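Local coordinates for protein yersinopine synthase (Yersinia pestis, PDB 6C4M) that catalyses the NADPH-dependent reductive condensation of pyruvate with an amino acid intermediate, the last step in making the metallophore yersinopine, at residues L396-R401 with H449-L454; D406-R411 with L455-D460; D46-L51 with T90-I95; T22-I27 with V102-R107; N320-L325 with Y355-R360. All coordinates share one frame; numbering follows the deposited sequence.

Contact 1. Residues L396-R401 with H449-L454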
# COMPACT_ATOMS: atom_id res chain seq x y z
N LEU A 396 21.64 13.00 -29.71
CA LEU A 396 21.86 11.58 -29.46
C LEU A 396 21.10 11.15 -28.22
O LEU A 396 21.08 11.87 -27.21
CB LEU A 396 23.35 11.29 -29.28
CG LEU A 396 24.24 11.39 -30.52
CD1 LEU A 396 25.70 11.13 -30.12
CD2 LEU A 396 23.77 10.43 -31.61
N TRP A 397 20.51 9.97 -28.30
CA TRP A 397 19.69 9.46 -27.20
C TRP A 397 20.55 8.86 -26.09
O TRP A 397 21.52 8.14 -26.36
CB TRP A 397 18.71 8.41 -27.71
CG TRP A 397 17.62 8.97 -28.54
CD1 TRP A 397 17.55 8.99 -29.90
CD2 TRP A 397 16.43 9.61 -28.05
NE1 TRP A 397 16.39 9.60 -30.29
CE2 TRP A 397 15.68 9.99 -29.18
CE3 TRP A 397 15.93 9.89 -26.77
CZ2 TRP A 397 14.45 10.64 -29.07
CZ3 TRP A 397 14.72 10.54 -26.67
CH2 TRP A 397 13.98 10.90 -27.82
N HIS A 398 20.17 9.17 -24.85
CA HIS A 398 20.80 8.65 -23.64
C HIS A 398 19.78 7.94 -22.76
O HIS A 398 18.59 8.24 -22.78
CB HIS A 398 21.42 9.76 -22.77
CG HIS A 398 22.67 10.37 -23.31
ND1 HIS A 398 23.89 10.22 -22.69
CD2 HIS A 398 22.87 11.16 -24.39
CE1 HIS A 398 24.80 10.88 -23.38
NE2 HIS A 398 24.22 11.46 -24.41
N LEU A 399 20.29 7.04 -21.93
CA LEU A 399 19.59 6.57 -20.74
C LEU A 399 19.89 7.46 -19.55
O LEU A 399 21.03 7.91 -19.39
CB LEU A 399 20.02 5.15 -20.41
CG LEU A 399 19.56 4.14 -21.45
CD1 LEU A 399 20.47 2.93 -21.41
CD2 LEU A 399 18.13 3.74 -21.17
N PRO A 400 18.91 7.71 -18.68
CA PRO A 400 19.21 8.42 -17.42
C PRO A 400 20.00 7.53 -16.48
O PRO A 400 20.12 6.32 -16.66
CB PRO A 400 17.84 8.77 -16.86
CG PRO A 400 16.92 7.74 -17.44
CD PRO A 400 17.49 7.31 -18.75
N ARG A 401 20.57 8.16 -15.43
CA ARG A 401 21.50 7.42 -14.59
C ARG A 401 20.80 6.26 -13.88
O ARG A 401 21.43 5.24 -13.59
CB ARG A 401 22.15 8.35 -13.57
CG ARG A 401 21.16 9.00 -12.62
CD ARG A 401 21.76 9.24 -11.23
NE ARG A 401 22.18 10.63 -11.07
CZ ARG A 401 21.42 11.59 -10.54
NH1 ARG A 401 20.18 11.32 -10.13
NH2 ARG A 401 21.91 12.82 -10.44
N HIS A 449 21.54 7.29 -34.10
CA HIS A 449 21.03 8.37 -33.26
C HIS A 449 21.15 8.07 -31.78
O HIS A 449 20.55 8.77 -30.96
CB HIS A 449 19.57 8.64 -33.62
CG HIS A 449 19.38 9.10 -35.02
ND1 HIS A 449 18.55 8.44 -35.91
CD2 HIS A 449 19.92 10.14 -35.70
CE1 HIS A 449 18.58 9.06 -37.08
NE2 HIS A 449 19.41 10.09 -36.98
N CYS A 450 21.89 7.02 -31.43
CA CYS A 450 22.11 6.65 -30.03
C CYS A 450 23.52 7.01 -29.58
O CYS A 450 24.50 6.75 -30.28
CB CYS A 450 21.90 5.16 -29.85
SG CYS A 450 20.20 4.70 -30.07
N HIS A 451 23.60 7.57 -28.37
CA HIS A 451 24.89 7.78 -27.75
C HIS A 451 25.60 6.43 -27.58
O HIS A 451 24.95 5.42 -27.32
CB HIS A 451 24.72 8.45 -26.39
CG HIS A 451 26.02 8.91 -25.78
ND1 HIS A 451 26.73 8.14 -24.89
CD2 HIS A 451 26.72 10.05 -25.95
CE1 HIS A 451 27.81 8.80 -24.51
NE2 HIS A 451 27.84 9.96 -25.14
N PRO A 452 26.94 6.38 -27.72
CA PRO A 452 27.65 5.09 -27.60
C PRO A 452 27.42 4.37 -26.29
O PRO A 452 27.57 3.14 -26.25
CB PRO A 452 29.12 5.49 -27.76
CG PRO A 452 29.08 6.70 -28.62
CD PRO A 452 27.83 7.45 -28.21
N SER A 453 27.10 5.08 -25.21
CA SER A 453 26.79 4.40 -23.95
C SER A 453 25.62 3.44 -24.09
O SER A 453 25.54 2.45 -23.36
CB SER A 453 26.51 5.42 -22.86
OG SER A 453 25.44 6.29 -23.20
N LEU A 454 24.70 3.70 -25.03
CA LEU A 454 23.62 2.75 -25.28
C LEU A 454 24.07 1.48 -26.00
O LEU A 454 23.28 0.53 -26.09
CB LEU A 454 22.51 3.39 -26.13
CG LEU A 454 21.41 4.09 -25.34
CD1 LEU A 454 21.97 5.11 -24.40
CD2 LEU A 454 20.40 4.75 -26.27
O HOH W 1 23.12 6.75 -21.94
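W397 makes two backbone hydrogen bonds to the other segment: its N donates to H449 O (2.9 Å) and its O accepts from H451 N (2.9 Å). Together they form a single beta bridge, with C450 as partner, that ties the two-stranded antiparallel sheet of 390-391 and 397-398 to the loop between helices 425-445 and 459-471. One water joins the segments further on, accepting from L399 N at 2.8 Å and lying 2.7 Å from S453 OG. S453 also secures H451, its N donating to H451 ND1 (3.1 Å). Nearby, R401 NH2 pairs with a phosphate oxygen of the bound NADP. L454 packs with both methyl groups, CD2 at 3.6 Å from W397 O and CD1 at 3.9 Å from L399 CG. H451 CG is anti to the backbone N (chi1 -170°), which sets its ring against that of H398, planes 32° apart, while D392 takes the NE2 end of H398. P452 CD covers one face of H451, toward the rim; over the opposite face H398 CE1 sits 3.3 Å above the centre of the H451 ring.

Contact 2. Residues D406-R411 with L455-D460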
# COMPACT_ATOMS: atom_id res chain seq x y z
N ASP A 406 22.78 1.16 -12.79
CA ASP A 406 22.36 -0.09 -12.16
C ASP A 406 22.56 -1.26 -13.10
O ASP A 406 22.94 -2.35 -12.68
CB ASP A 406 20.89 0.02 -11.72
CG ASP A 406 20.62 1.29 -10.91
OD1 ASP A 406 20.92 1.33 -9.68
OD2 ASP A 406 20.18 2.28 -11.51
N VAL A 407 22.31 -1.05 -14.39
CA VAL A 407 22.56 -2.09 -15.35
C VAL A 407 24.04 -2.43 -15.40
O VAL A 407 24.43 -3.60 -15.36
CB VAL A 407 22.00 -1.67 -16.72
CG1 VAL A 407 22.43 -2.61 -17.79
CG2 VAL A 407 20.43 -1.65 -16.60
N HIS A 408 24.90 -1.40 -15.47
CA HIS A 408 26.34 -1.66 -15.47
C HIS A 408 26.77 -2.41 -14.21
O HIS A 408 27.46 -3.43 -14.28
CB HIS A 408 27.09 -0.33 -15.56
CG HIS A 408 26.97 0.35 -16.89
ND1 HIS A 408 27.18 1.70 -17.03
CD2 HIS A 408 26.66 -0.12 -18.12
CE1 HIS A 408 27.02 2.04 -18.29
NE2 HIS A 408 26.68 0.96 -18.98
N LYS A 409 26.32 -1.96 -13.04
CA LYS A 409 26.78 -2.61 -11.81
C LYS A 409 26.34 -4.06 -11.75
O LYS A 409 27.11 -4.94 -11.33
CB LYS A 409 26.26 -1.85 -10.60
CG LYS A 409 26.94 -0.49 -10.36
CD LYS A 409 26.15 0.26 -9.28
CE LYS A 409 26.54 1.71 -9.18
NZ LYS A 409 25.76 2.40 -8.11
N LEU A 410 25.10 -4.34 -12.18
CA LEU A 410 24.60 -5.69 -12.09
C LEU A 410 25.18 -6.57 -13.18
O LEU A 410 25.48 -7.74 -12.94
CB LEU A 410 23.05 -5.67 -12.14
CG LEU A 410 22.35 -7.02 -12.12
CD1 LEU A 410 22.73 -7.74 -10.84
CD2 LEU A 410 20.84 -6.79 -12.18
N ARG A 411 25.37 -6.03 -14.39
CA ARG A 411 25.99 -6.83 -15.44
C ARG A 411 27.39 -7.27 -15.05
O ARG A 411 27.78 -8.42 -15.27
CB ARG A 411 26.04 -6.07 -16.76
CG ARG A 411 26.77 -6.86 -17.89
CD ARG A 411 26.60 -6.19 -19.24
NE ARG A 411 25.18 -5.94 -19.51
CZ ARG A 411 24.70 -5.52 -20.67
NH1 ARG A 411 25.53 -5.34 -21.69
NH2 ARG A 411 23.38 -5.32 -20.81
N LEU A 455 25.30 1.46 -26.54
CA LEU A 455 25.69 0.43 -27.50
C LEU A 455 26.80 -0.48 -26.99
O LEU A 455 27.22 -1.38 -27.73
CB LEU A 455 26.14 1.10 -28.82
CG LEU A 455 25.15 2.10 -29.42
CD1 LEU A 455 25.68 2.83 -30.63
CD2 LEU A 455 23.87 1.35 -29.75
N GLY A 456 27.33 -0.23 -25.80
CA GLY A 456 28.39 -1.07 -25.27
C GLY A 456 28.78 -0.56 -23.91
O GLY A 456 28.34 0.52 -23.48
N ASP A 457 29.63 -1.34 -23.26
CA ASP A 457 30.14 -1.01 -21.94
C ASP A 457 31.41 -1.82 -21.73
O ASP A 457 31.72 -2.71 -22.52
CB ASP A 457 29.10 -1.33 -20.86
CG ASP A 457 28.72 -2.80 -20.85
OD1 ASP A 457 29.60 -3.67 -20.70
OD2 ASP A 457 27.52 -3.08 -20.99
N ASP A 458 32.10 -1.54 -20.63
CA ASP A 458 33.30 -2.30 -20.28
C ASP A 458 33.09 -3.12 -19.01
O ASP A 458 33.99 -3.26 -18.18
CB ASP A 458 34.54 -1.40 -20.13
CG ASP A 458 34.26 -0.07 -19.45
OD1 ASP A 458 33.60 -0.04 -18.39
OD2 ASP A 458 34.78 0.96 -19.98
N CYS A 459 31.88 -3.69 -18.86
CA CYS A 459 31.60 -4.59 -17.75
C CYS A 459 32.38 -5.89 -17.86
O CYS A 459 32.78 -6.46 -16.85
CB CYS A 459 30.09 -4.90 -17.66
SG CYS A 459 29.09 -3.43 -17.42
N ASP A 460 32.63 -6.35 -19.09
CA ASP A 460 33.38 -7.60 -19.27
C ASP A 460 34.79 -7.47 -18.71
O ASP A 460 35.25 -8.33 -17.94
CB ASP A 460 33.40 -8.00 -20.76
CG ASP A 460 33.75 -6.84 -21.71
OD1 ASP A 460 34.22 -5.77 -21.26
OD2 ASP A 460 33.56 -7.01 -22.95
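R411 reaches from helix 401-419 across C459 to D457. Its CB lies 4.1 Å from C459 SG, and its CG packs on C459 CB at 3.9 Å. The chain runs extended as far as CD, which touches both C459 CB and D457 OD2. There it bends, chi3 -52°, turning NE back within 4.0 Å of D457 OD2. At the tip R411 NH1 closes a salt bridge to D457 OD2 at 3.1 Å. The guanidinium and carboxylate planes are 72° apart rather than coplanar, and NH2 bonds Q435 of helix 425-445. One arginine thus joins three parts of the helical region.

D457 is held in turn by the backbone amide of C459. With CG between the backbone N and the carbonyl carbon (chi1 60°), D457 OD1 accepts from C459 N at 2.9 Å while OD2 is left to face R411. H408 slides past D457 in the opposite direction, its NE2 meeting D457 CB at 3.8 Å and its ND1 bonded to D115. C459 SG tucks in beside H408, 3.8 Å from H408 CA. Two residues before H408, D406 bonds H260, the inferred proton donor/acceptor, so the same helix runs by the active site. The D457 bond to the amide two residues on is an Asx turn, placed where the chain enters helix 459-471.

Contact 3. Residues D46-L51 with T90-I95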
# COMPACT_ATOMS: atom_id res chain seq x y z
N ASP A 46 43.29 21.39 7.82
CA ASP A 46 43.75 22.38 6.85
C ASP A 46 44.49 21.61 5.75
O ASP A 46 45.68 21.32 5.87
CB ASP A 46 44.63 23.44 7.50
CG ASP A 46 45.07 24.50 6.51
OD1 ASP A 46 44.21 25.02 5.77
OD2 ASP A 46 46.28 24.82 6.46
N ALA A 47 43.78 21.29 4.69
CA ALA A 47 44.32 20.45 3.63
C ALA A 47 44.14 21.15 2.28
O ALA A 47 43.13 21.82 2.05
CB ALA A 47 43.64 19.08 3.63
N ARG A 48 45.13 21.02 1.41
CA ARG A 48 44.96 21.51 0.06
C ARG A 48 43.93 20.65 -0.64
O ARG A 48 43.92 19.42 -0.49
CB ARG A 48 46.29 21.51 -0.69
CG ARG A 48 46.23 22.26 -2.02
CD ARG A 48 47.60 22.56 -2.59
NE ARG A 48 48.21 21.33 -3.11
CZ ARG A 48 48.36 21.03 -4.40
NH1 ARG A 48 47.96 21.87 -5.36
NH2 ARG A 48 48.93 19.88 -4.72
N LEU A 49 43.02 21.28 -1.37
CA LEU A 49 41.90 20.58 -1.99
C LEU A 49 41.94 20.76 -3.51
O LEU A 49 41.94 21.90 -4.00
CB LEU A 49 40.56 21.07 -1.44
CG LEU A 49 40.18 20.57 -0.05
CD1 LEU A 49 38.84 21.18 0.37
CD2 LEU A 49 40.11 19.06 -0.02
N GLY A 50 41.97 19.65 -4.22
CA GLY A 50 41.79 19.65 -5.66
C GLY A 50 40.45 19.07 -6.07
O GLY A 50 39.83 18.34 -5.30
N LEU A 51 40.00 19.40 -7.28
CA LEU A 51 38.69 18.99 -7.76
C LEU A 51 38.80 18.70 -9.25
O LEU A 51 39.40 19.49 -9.97
CB LEU A 51 37.64 20.09 -7.51
CG LEU A 51 36.18 19.75 -7.77
CD1 LEU A 51 35.76 18.59 -6.89
CD2 LEU A 51 35.31 20.97 -7.48
N THR A 90 37.23 26.60 -0.08
CA THR A 90 38.07 27.04 -1.18
C THR A 90 38.64 25.83 -1.91
O THR A 90 39.00 24.82 -1.30
CB THR A 90 39.19 27.94 -0.65
OG1 THR A 90 38.63 29.24 -0.41
CG2 THR A 90 40.32 28.04 -1.66
N ILE A 91 38.70 25.93 -3.24
CA ILE A 91 39.31 24.90 -4.07
C ILE A 91 40.64 25.45 -4.56
O ILE A 91 40.69 26.53 -5.16
CB ILE A 91 38.40 24.49 -5.24
CG1 ILE A 91 37.05 23.95 -4.75
CG2 ILE A 91 39.10 23.46 -6.12
CD1 ILE A 91 37.11 22.62 -4.00
N ASP A 92 41.72 24.72 -4.30
CA ASP A 92 43.06 25.20 -4.62
C ASP A 92 43.50 24.81 -6.02
O ASP A 92 44.38 25.45 -6.60
CB ASP A 92 44.06 24.64 -3.60
CG ASP A 92 43.70 25.06 -2.18
OD1 ASP A 92 43.91 26.26 -1.86
OD2 ASP A 92 43.17 24.22 -1.42
N CYS A 93 42.89 23.78 -6.58
CA CYS A 93 43.24 23.32 -7.91
C CYS A 93 42.02 22.68 -8.54
O CYS A 93 41.38 21.84 -7.91
CB CYS A 93 44.41 22.33 -7.84
SG CYS A 93 44.92 21.71 -9.42
N TYR A 94 41.69 23.09 -9.76
CA TYR A 94 40.59 22.48 -10.51
C TYR A 94 41.12 22.05 -11.87
O TYR A 94 41.83 22.82 -12.53
CB TYR A 94 39.42 23.44 -10.67
CG TYR A 94 38.20 22.86 -11.39
CD1 TYR A 94 38.07 22.95 -12.77
CD2 TYR A 94 37.18 22.26 -10.67
CE1 TYR A 94 36.95 22.44 -13.42
CE2 TYR A 94 36.08 21.75 -11.30
CZ TYR A 94 35.96 21.84 -12.67
OH TYR A 94 34.84 21.33 -13.28
N ILE A 95 40.79 20.82 -12.26
CA ILE A 95 41.18 20.26 -13.54
C ILE A 95 39.97 19.61 -14.19
O ILE A 95 39.00 19.24 -13.53
CB ILE A 95 42.31 19.22 -13.41
CG1 ILE A 95 41.90 18.17 -12.37
CG2 ILE A 95 43.64 19.93 -13.07
CD1 ILE A 95 42.88 16.97 -12.27
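G50 with C93 and L51 with Y94 pair in parallel, adding strand 93-95 to strand 49-52 of the Rossmann-type NADP-binding sheet. L51 N donates to C93 O (2.9 Å), and L51 O accepts from I95 N (3.0 Å). Ahead of this regular ladder L49 O takes D92 N at 2.8 Å and, weakly, C93 N. D92 answers with its side chain: OD2 receives L49 N at 2.9 Å on its anti lone pair, almost straight at 170°, so a carboxylate oxygen does the work of a backbone carbonyl. R48 meets D92 with the start of its chain, CG against CB at 3.6 Å, while its guanidinium makes a salt bridge to D104 and a cation-pi contact with W105.

On the face that carries L51 and Y94, L51 does the packing. Its CG, anti to the backbone N (chi1 -171°), is set 4.0 Å from Y94 CD2. L51 CB touches both I91 CG2 and Y94 CD2, each at 3.9 Å, and L51 CD2 comes in at the edge of the Y94 ring, in its plane. L51 also touches A30, and Y94 touches N53 and helix 57-68. Both A30 and N53 bind NADP, and this placement at the ends of the first two strands is typical of the Rossmann dinucleotide site.

Contact 4. Residues T22-I27 with V102-R107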
# COMPACT_ATOMS: atom_id res chain seq x y z
N THR A 22 45.59 16.73 7.22
CA THR A 22 46.18 17.79 6.40
C THR A 22 46.66 17.30 5.04
O THR A 22 47.37 18.04 4.34
CB THR A 22 47.36 18.43 7.13
OG1 THR A 22 48.47 17.51 7.14
CG2 THR A 22 46.96 18.81 8.55
N LEU A 23 46.37 16.06 4.66
CA LEU A 23 46.89 15.53 3.39
C LEU A 23 46.27 16.24 2.18
O LEU A 23 45.04 16.36 2.11
CB LEU A 23 46.62 14.04 3.24
CG LEU A 23 47.15 13.07 4.28
CD1 LEU A 23 46.90 11.62 3.81
CD2 LEU A 23 48.58 13.28 4.51
N PRO A 24 47.07 16.69 1.21
CA PRO A 24 46.47 17.24 -0.02
C PRO A 24 45.57 16.19 -0.67
O PRO A 24 45.97 15.04 -0.87
CB PRO A 24 47.68 17.58 -0.90
CG PRO A 24 48.86 16.89 -0.23
CD PRO A 24 48.53 16.80 1.20
N THR A 25 44.35 16.60 -0.95
CA THR A 25 43.29 15.68 -1.37
C THR A 25 42.72 16.14 -2.69
O THR A 25 42.35 17.31 -2.83
CB THR A 25 42.20 15.58 -0.32
OG1 THR A 25 42.79 15.21 0.92
CG2 THR A 25 41.20 14.52 -0.74
N LEU A 26 42.67 15.22 -3.65
CA LEU A 26 42.10 15.47 -4.97
C LEU A 26 40.77 14.71 -5.08
O LEU A 26 40.75 13.48 -5.03
CB LEU A 26 43.07 15.08 -6.08
CG LEU A 26 42.47 15.10 -7.50
CD1 LEU A 26 41.80 16.45 -7.79
CD2 LEU A 26 43.52 14.79 -8.59
N ILE A 27 39.68 15.46 -5.20
CA ILE A 27 38.34 14.86 -5.34
C ILE A 27 38.03 14.70 -6.83
O ILE A 27 37.92 15.69 -7.56
CB ILE A 27 37.27 15.73 -4.66
CG1 ILE A 27 37.58 15.90 -3.16
CG2 ILE A 27 35.85 15.11 -4.85
CD1 ILE A 27 36.65 16.80 -2.44
N VAL A 102 48.01 14.99 -11.26
CA VAL A 102 49.43 14.76 -11.01
C VAL A 102 49.92 15.66 -9.89
O VAL A 102 49.32 16.70 -9.59
CB VAL A 102 50.30 15.03 -12.26
CG1 VAL A 102 49.83 14.19 -13.41
CG2 VAL A 102 50.28 16.50 -12.62
N GLY A 103 51.05 15.30 -9.32
CA GLY A 103 51.67 16.13 -8.30
C GLY A 103 51.70 15.48 -6.93
O GLY A 103 51.82 14.26 -6.82
N ASP A 104 51.60 16.28 -5.87
CA ASP A 104 51.87 15.77 -4.54
C ASP A 104 50.61 15.28 -3.82
O ASP A 104 50.67 15.02 -2.61
CB ASP A 104 52.57 16.85 -3.70
CG ASP A 104 51.67 18.05 -3.43
OD1 ASP A 104 50.45 17.96 -3.74
OD2 ASP A 104 52.16 19.08 -2.91
N TRP A 105 49.48 15.16 -4.53
CA TRP A 105 48.27 14.64 -3.92
C TRP A 105 48.55 13.32 -3.21
O TRP A 105 49.11 12.39 -3.79
CB TRP A 105 47.18 14.43 -4.98
CG TRP A 105 46.93 15.66 -5.80
CD1 TRP A 105 47.30 15.86 -7.11
CD2 TRP A 105 46.32 16.87 -5.36
NE1 TRP A 105 46.93 17.12 -7.51
CE2 TRP A 105 46.33 17.77 -6.46
CE3 TRP A 105 45.73 17.28 -4.16
CZ2 TRP A 105 45.79 19.05 -6.39
CZ3 TRP A 105 45.18 18.55 -4.10
CH2 TRP A 105 45.22 19.42 -5.20
N GLN A 106 48.09 13.22 -1.96
CA GLN A 106 48.25 11.99 -1.20
C GLN A 106 46.96 11.20 -1.02
O GLN A 106 47.02 10.03 -0.63
CB GLN A 106 48.86 12.30 0.16
CG GLN A 106 50.23 12.98 -0.03
CD GLN A 106 51.05 13.04 1.22
OE1 GLN A 106 50.86 12.25 2.13
NE2 GLN A 106 52.02 13.95 1.24
N ARG A 107 45.82 11.79 -1.34
CA ARG A 107 44.54 11.10 -1.23
C ARG A 107 43.72 11.46 -2.45
O ARG A 107 43.58 12.65 -2.80
CB ARG A 107 43.84 11.49 0.08
CG ARG A 107 42.47 10.93 0.26
CD ARG A 107 41.78 11.56 1.45
NE ARG A 107 42.42 11.26 2.72
CZ ARG A 107 42.84 12.18 3.59
NH1 ARG A 107 42.72 13.47 3.33
NH2 ARG A 107 43.35 11.80 4.76
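The W105 indole has L26 CB over one face, 3.7 Å above the plane on the five-membered ring, while P24 C and T25 N lie in plane at its edge. R48 adds a cation-pi contact to the same ring. The R107 guanidinium has L23 CD1 over one face, NH2 being nearest at 3.7 Å. R107 CG is anti to the backbone N, and a bend at chi3 (-65°) places NE. At the guanidinium edge NH1 donates to T25 OG1 (3.0 Å), tilted 20° from the plane.

Backbone bonds start the parallel pairing of strands 25-28 and 107-110, central strands of the Rossmann-type sheet. P24 O accepts from both Q106 N (3.0 Å) and R107 N (3.3 Å), and L26 N donates to R107 O at 2.9 Å. Q106 lays its OE1 against L23 CD2.

T25 OG1 gives its own proton to L23 O (2.8 Å), from above that carbonyl plane, which leaves it as acceptor for NH1 and probably makes it a better one. The buried charge of R107 is probably compensated mainly by E226, with which NH2 makes a salt bridge.

Contact 5. Residues N320-L325 with Y355-R360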
# COMPACT_ATOMS: atom_id res chain seq x y z
N ASN A 320 21.23 -9.30 6.03
CA ASN A 320 19.79 -9.37 6.26
C ASN A 320 19.16 -8.17 5.57
O ASN A 320 19.21 -7.04 6.08
CB ASN A 320 19.51 -9.35 7.76
CG ASN A 320 17.99 -9.39 8.08
OD1 ASN A 320 17.17 -9.02 7.25
ND2 ASN A 320 17.65 -9.79 9.31
N LEU A 321 18.56 -8.40 4.40
CA LEU A 321 18.06 -7.30 3.58
C LEU A 321 17.04 -6.45 4.34
O LEU A 321 17.13 -5.22 4.36
CB LEU A 321 17.47 -7.83 2.28
CG LEU A 321 16.80 -6.76 1.41
CD1 LEU A 321 17.78 -5.67 0.99
CD2 LEU A 321 16.15 -7.42 0.21
N LEU A 322 16.06 -7.09 4.97
CA LEU A 322 14.99 -6.32 5.58
C LEU A 322 15.50 -5.54 6.81
O LEU A 322 15.18 -4.36 6.97
CB LEU A 322 13.81 -7.26 5.93
CG LEU A 322 12.57 -6.56 6.48
CD1 LEU A 322 12.03 -5.47 5.54
CD2 LEU A 322 11.46 -7.56 6.88
N ARG A 323 16.36 -6.16 7.63
CA ARG A 323 16.99 -5.43 8.73
C ARG A 323 17.79 -4.24 8.22
O ARG A 323 17.72 -3.14 8.79
CB ARG A 323 17.90 -6.35 9.57
CG ARG A 323 18.53 -5.67 10.85
CD ARG A 323 19.92 -6.24 11.21
NE ARG A 323 20.79 -6.01 10.07
CZ ARG A 323 21.27 -4.83 9.71
NH1 ARG A 323 21.05 -3.74 10.46
NH2 ARG A 323 22.00 -4.75 8.61
N PHE A 324 18.57 -4.44 7.15
CA PHE A 324 19.35 -3.36 6.56
C PHE A 324 18.44 -2.23 6.09
O PHE A 324 18.67 -1.06 6.40
CB PHE A 324 20.18 -3.91 5.39
CG PHE A 324 20.93 -2.86 4.60
CD1 PHE A 324 22.00 -2.16 5.17
CD2 PHE A 324 20.61 -2.61 3.27
CE1 PHE A 324 22.70 -1.20 4.44
CE2 PHE A 324 21.32 -1.66 2.53
CZ PHE A 324 22.37 -0.97 3.11
N LEU A 325 17.41 -2.56 5.31
CA LEU A 325 16.49 -1.52 4.82
C LEU A 325 15.85 -0.76 5.97
O LEU A 325 15.75 0.47 5.93
CB LEU A 325 15.40 -2.13 3.97
CG LEU A 325 15.82 -2.84 2.70
CD1 LEU A 325 14.61 -3.55 2.04
CD2 LEU A 325 16.44 -1.85 1.72
N TYR A 355 5.87 -10.99 1.20
CA TYR A 355 4.81 -10.25 1.90
C TYR A 355 5.44 -9.15 2.75
O TYR A 355 5.05 -7.98 2.66
CB TYR A 355 3.96 -11.22 2.74
CG TYR A 355 2.74 -10.66 3.47
CD1 TYR A 355 2.20 -9.43 3.15
CD2 TYR A 355 2.13 -11.39 4.48
CE1 TYR A 355 1.11 -8.94 3.81
CE2 TYR A 355 1.03 -10.90 5.16
CZ TYR A 355 0.52 -9.68 4.82
OH TYR A 355 -0.60 -9.19 5.46
N ALA A 356 6.48 -9.50 3.52
CA ALA A 356 7.12 -8.50 4.38
C ALA A 356 7.67 -7.33 3.57
O ALA A 356 7.49 -6.17 3.96
CB ALA A 356 8.23 -9.14 5.21
N LEU A 357 8.29 -7.61 2.41
CA LEU A 357 8.83 -6.54 1.59
C LEU A 357 7.74 -5.69 0.96
O LEU A 357 7.89 -4.46 0.86
CB LEU A 357 9.76 -7.11 0.53
CG LEU A 357 11.11 -7.61 1.05
CD1 LEU A 357 11.79 -8.51 -0.01
CD2 LEU A 357 12.00 -6.41 1.41
N PHE A 358 6.63 -6.33 0.48
CA PHE A 358 5.52 -5.55 -0.04
C PHE A 358 4.96 -4.65 1.03
O PHE A 358 4.68 -3.47 0.79
CB PHE A 358 4.42 -6.46 -0.64
CG PHE A 358 3.31 -5.68 -1.28
CD1 PHE A 358 2.29 -5.16 -0.52
CD2 PHE A 358 3.34 -5.40 -2.64
CE1 PHE A 358 1.28 -4.40 -1.10
CE2 PHE A 358 2.34 -4.66 -3.22
CZ PHE A 358 1.31 -4.16 -2.44
N VAL A 359 4.83 -5.16 2.25
CA VAL A 359 4.32 -4.32 3.33
C VAL A 359 5.28 -3.17 3.58
O VAL A 359 4.87 -2.00 3.70
CB VAL A 359 4.06 -5.16 4.61
CG1 VAL A 359 3.67 -4.25 5.76
CG2 VAL A 359 2.92 -6.14 4.39
N ARG A 360 6.58 -3.48 3.63
CA ARG A 360 7.56 -2.42 3.83
C ARG A 360 7.41 -1.30 2.81
O ARG A 360 7.30 -0.13 3.19
CB ARG A 360 8.96 -3.02 3.77
CG ARG A 360 9.97 -2.09 4.35
CD ARG A 360 10.95 -1.70 3.34
NE ARG A 360 11.85 -0.70 3.89
CZ ARG A 360 12.60 0.09 3.17
NH1 ARG A 360 12.61 -0.02 1.83
NH2 ARG A 360 13.36 0.99 3.80
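L325 and R360 form the close part of this contact between helices 321-329 and 350-364. L325 CB sits 3.6 Å above the guanidinium of R360, over its centre, and the two side chains cross at about a right angle. R360 gets there with CG anti to the backbone N (chi1 -163°) and a bend at chi2 that swings CD toward the other helix. Its NH2 then bonds Y330 O, which pins the flat group over the leucine. L325 also presses CD1 on L357 CD2 at 3.9 Å.

Around L321, L322 and A356 the fit is slacker. The helices run nearly parallel, 16° apart, but the axes of these short segments come no closer than 11.3 Å, so contact is made by side chains, the leucine methyl groups reaching across: L322 CD2 meets A356 CB at 4.0 Å, L322 CD1 lies 4.2 Å from L357 CD2, and L321 CD2 just grazes that same methyl group at 4.4 Å. W341 packs on both L322 and A356, and helix 294-313 supports L321 and L357. Neither part faces solvent, since all six touching residues are buried. N320 caps its helix, OD1 accepting from R323 N at 3.0 Å. Helix 350-364 turns its other side, with Y355, F358 and V359, to the second subunit: this is near-parallel helix-helix packing in the helical region, one layer behind the homodimer interface.

Contacts 3 and 4 belong to one sheet, their centres 9 Å apart. G50 N lies 2.7 Å from T25 O where strands 49-52 and 25-28 adjoin, and R48 NH2 bridges to D104 OD1 at 2.6 Å. Contacts 1 and 2 form a second pair, 14 Å between centres and continuous in the chain, since strand 397-398 leads into helix 401-419. NADP lies between the two pairs: R401 of contact 1 makes a salt bridge to it, while the side chains of H408 in contact 2 and Y94 in contact 3 come only to about 7 Å. Contact 5 stands apart, 42 Å from contact 3 between centres, yet the L325 side chain is about 10 Å from that of H260, whose partner D406 belongs to contact 2.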